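Local coordinates for uncharacterized lipoprotein GfcB (Escherichia coli K12, PDB 2IN5), which is of unknown function but, as a lipoprotein homologous to a group 4 capsule protein, may take part in making or exporting surface polysaccharide, at residues 29-37 with 46-54. Numbering follows the deposited sequence.
Sequences IQALPYSTM and RIFVVLGYI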
# COMPACT_ATOMS: atom_id res chain seq x y z
N ILE A 29 -18.95 -3.46 -15.37
CA ILE A 29 -17.51 -3.68 -15.32
C ILE A 29 -16.80 -2.56 -16.09
O ILE A 29 -15.91 -1.90 -15.57
CB ILE A 29 -17.13 -5.05 -15.95
CG1 ILE A 29 -17.75 -6.20 -15.15
CG2 ILE A 29 -15.61 -5.20 -16.01
CD1 ILE A 29 -17.29 -6.28 -13.70
N GLN A 30 -17.21 -2.35 -17.34
CA GLN A 30 -16.60 -1.31 -18.15
C GLN A 30 -16.88 0.08 -17.59
O GLN A 30 -16.25 1.06 -17.99
CB GLN A 30 -17.10 -1.40 -19.59
CG GLN A 30 -16.84 -2.74 -20.25
CD GLN A 30 -17.41 -2.81 -21.65
OE1 GLN A 30 -18.60 -2.59 -21.85
NE2 GLN A 30 -16.56 -3.12 -22.63
N ALA A 31 -17.84 0.15 -16.67
CA ALA A 31 -18.20 1.42 -16.06
C ALA A 31 -17.36 1.72 -14.81
O ALA A 31 -17.29 2.87 -14.36
CB ALA A 31 -19.69 1.43 -15.71
N LEU A 32 -16.72 0.70 -14.24
CA LEU A 32 -15.88 0.92 -13.07
C LEU A 32 -14.66 1.73 -13.52
O LEU A 32 -13.97 1.36 -14.47
CB LEU A 32 -15.46 -0.40 -12.43
CG LEU A 32 -16.61 -1.11 -11.70
CD1 LEU A 32 -16.09 -2.39 -11.08
CD2 LEU A 32 -17.21 -0.22 -10.63
N PRO A 33 -14.40 2.86 -12.84
CA PRO A 33 -13.28 3.75 -13.15
C PRO A 33 -11.89 3.16 -12.90
O PRO A 33 -10.91 3.58 -13.52
CB PRO A 33 -13.58 4.97 -12.29
CG PRO A 33 -14.22 4.38 -11.08
CD PRO A 33 -15.13 3.31 -11.64
N TYR A 34 -11.81 2.17 -12.01
CA TYR A 34 -10.54 1.53 -11.67
C TYR A 34 -10.42 0.10 -12.16
O TYR A 34 -11.41 -0.55 -12.50
CB TYR A 34 -10.33 1.58 -10.16
CG TYR A 34 -11.59 1.32 -9.37
CD1 TYR A 34 -12.12 0.04 -9.26
CD2 TYR A 34 -12.28 2.38 -8.77
CE1 TYR A 34 -13.32 -0.18 -8.58
CE2 TYR A 34 -13.46 2.17 -8.09
CZ TYR A 34 -13.98 0.89 -8.00
OH TYR A 34 -15.16 0.70 -7.33
N SER A 35 -9.18 -0.39 -12.16
CA SER A 35 -8.86 -1.74 -12.60
C SER A 35 -9.43 -2.82 -11.68
O SER A 35 -9.51 -2.65 -10.47
CB SER A 35 -7.34 -1.89 -12.70
OG SER A 35 -6.81 -0.97 -13.65
N THR A 36 -9.85 -3.92 -12.28
CA THR A 36 -10.43 -5.02 -11.52
C THR A 36 -9.94 -6.32 -12.12
O THR A 36 -9.33 -6.32 -13.18
CB THR A 36 -11.97 -4.95 -11.53
OG1 THR A 36 -12.46 -4.97 -12.88
CG2 THR A 36 -12.45 -3.67 -10.86
N MSE A 37 -10.23 -7.42 -11.44
CA MSE A 37 -9.75 -8.72 -11.88
C MSE A 37 -10.63 -9.89 -11.39
O MSE A 37 -11.32 -9.80 -10.37
CB MSE A 37 -8.33 -8.87 -11.35
CG MSE A 37 -7.70 -10.24 -11.52
SE MSE A 37 -6.79 -10.78 -9.89
CE MSE A 37 -5.40 -9.43 -9.86
N ARG A 46 -14.65 -18.41 -9.18
CA ARG A 46 -14.19 -17.08 -9.55
C ARG A 46 -14.66 -16.01 -8.58
O ARG A 46 -15.83 -15.97 -8.22
CB ARG A 46 -14.69 -16.74 -10.95
CG ARG A 46 -14.60 -15.28 -11.29
CD ARG A 46 -15.74 -14.86 -12.20
NE ARG A 46 -15.56 -15.34 -13.56
CZ ARG A 46 -16.32 -14.96 -14.58
NH1 ARG A 46 -17.31 -14.10 -14.39
NH2 ARG A 46 -16.08 -15.43 -15.80
N ILE A 47 -13.74 -15.16 -8.14
CA ILE A 47 -14.10 -14.07 -7.24
C ILE A 47 -13.64 -12.76 -7.84
O ILE A 47 -12.66 -12.71 -8.59
CB ILE A 47 -13.45 -14.21 -5.84
CG1 ILE A 47 -11.95 -13.94 -5.93
CG2 ILE A 47 -13.66 -15.62 -5.30
CD1 ILE A 47 -11.30 -13.77 -4.60
N PHE A 48 -14.36 -11.69 -7.50
CA PHE A 48 -14.07 -10.36 -8.00
C PHE A 48 -13.10 -9.64 -7.06
O PHE A 48 -13.34 -9.56 -5.86
CB PHE A 48 -15.36 -9.56 -8.11
CG PHE A 48 -15.25 -8.34 -8.96
CD1 PHE A 48 -15.00 -8.45 -10.32
CD2 PHE A 48 -15.38 -7.07 -8.41
CE1 PHE A 48 -14.88 -7.32 -11.13
CE2 PHE A 48 -15.26 -5.93 -9.20
CZ PHE A 48 -15.01 -6.06 -10.56
N VAL A 49 -12.02 -9.11 -7.63
CA VAL A 49 -11.00 -8.39 -6.87
C VAL A 49 -10.79 -7.00 -7.49
O VAL A 49 -10.91 -6.84 -8.70
CB VAL A 49 -9.67 -9.20 -6.89
CG1 VAL A 49 -8.59 -8.46 -6.16
CG2 VAL A 49 -9.89 -10.57 -6.25
N VAL A 50 -10.48 -6.01 -6.67
CA VAL A 50 -10.29 -4.66 -7.17
C VAL A 50 -8.86 -4.17 -6.90
O VAL A 50 -8.21 -4.63 -5.96
CB VAL A 50 -11.32 -3.70 -6.51
CG1 VAL A 50 -11.12 -3.66 -5.01
CG2 VAL A 50 -11.21 -2.31 -7.09
N LEU A 51 -8.34 -3.26 -7.73
CA LEU A 51 -6.99 -2.74 -7.53
C LEU A 51 -7.08 -1.58 -6.57
O LEU A 51 -7.57 -0.50 -6.93
CB LEU A 51 -6.35 -2.27 -8.85
CG LEU A 51 -4.99 -1.55 -8.79
CD1 LEU A 51 -3.93 -2.41 -8.08
CD2 LEU A 51 -4.54 -1.22 -10.20
N GLY A 52 -6.62 -1.80 -5.35
CA GLY A 52 -6.67 -0.76 -4.35
C GLY A 52 -5.60 0.30 -4.53
O GLY A 52 -5.91 1.49 -4.50
N TYR A 53 -4.35 -0.10 -4.72
CA TYR A 53 -3.28 0.87 -4.87
C TYR A 53 -1.99 0.28 -5.39
O TYR A 53 -1.83 -0.94 -5.44
CB TYR A 53 -3.03 1.55 -3.52
CG TYR A 53 -3.00 0.58 -2.36
CD1 TYR A 53 -1.83 -0.11 -2.03
CD2 TYR A 53 -4.14 0.35 -1.59
CE1 TYR A 53 -1.81 -1.02 -0.97
CE2 TYR A 53 -4.12 -0.56 -0.54
CZ TYR A 53 -2.96 -1.23 -0.23
OH TYR A 53 -2.95 -2.11 0.83
N ILE A 54 -1.08 1.15 -5.81
CA ILE A 54 0.20 0.68 -6.34
C ILE A 54 1.36 1.30 -5.59
O ILE A 54 1.39 2.50 -5.37
CB ILE A 54 0.33 1.02 -7.84
CG1 ILE A 54 -0.90 0.50 -8.61
CG2 ILE A 54 1.60 0.39 -8.40
CD1 ILE A 54 -0.93 0.91 -10.07
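The ring of F48 reaches across to T36 and meets that threonine with its far end: CZ of F48 lies 3.4 Å from CB of T36 and almost as near to its CG2. With CG of F48 anti to the backbone N (chi1 -163°), the phenyl group leans over the neighbouring strand and extends to the chain that precedes it, so that the F48 ring touches both T36 and the segment leading out of helix 26-31. On the same side of the sheet V50 stands opposite T36 in a non-hydrogen-bonded pair, and its CG2 is pressed obliquely against the Y34 ring, 3.3 Å from CD1 of Y34.

Strands 36-41 and 47-55 form an antiparallel beta hairpin, here a strand pair that also packs against the chain leading into it. M37 and V49 form a hydrogen-bonded pair of it: the M37 N–V49 O and V49 N–M37 O bonds are each 2.9 Å, the second lying in the carbonyl plane. A further bond, L51 N to S35 O, carries the hydrogen bonding back to the residue ahead of strand 36-41; its donor is tilted 32° from the carbonyl plane. This end is closed: CB of S35 and CD2 of L51 are 3.8 Å apart, the second subunit packs on both residues, and OG of S35 accepts a hydrogen bond from the backbone N of its Q6.

Contact is looser across the other face, where selenomethionine M37 brings its SE only to 4.4 Å from CB of V49; W61 of strand 58-62 packs against both residues. The far side of the F48 cluster is looser too. Partly exposed L32 brings CD1 to the ring edge, close to its plane, while I29, in the weakly bonded last part of helix 26-31, is poorly ordered, its CD1 modelled 3.7 Å from CE1 of F48.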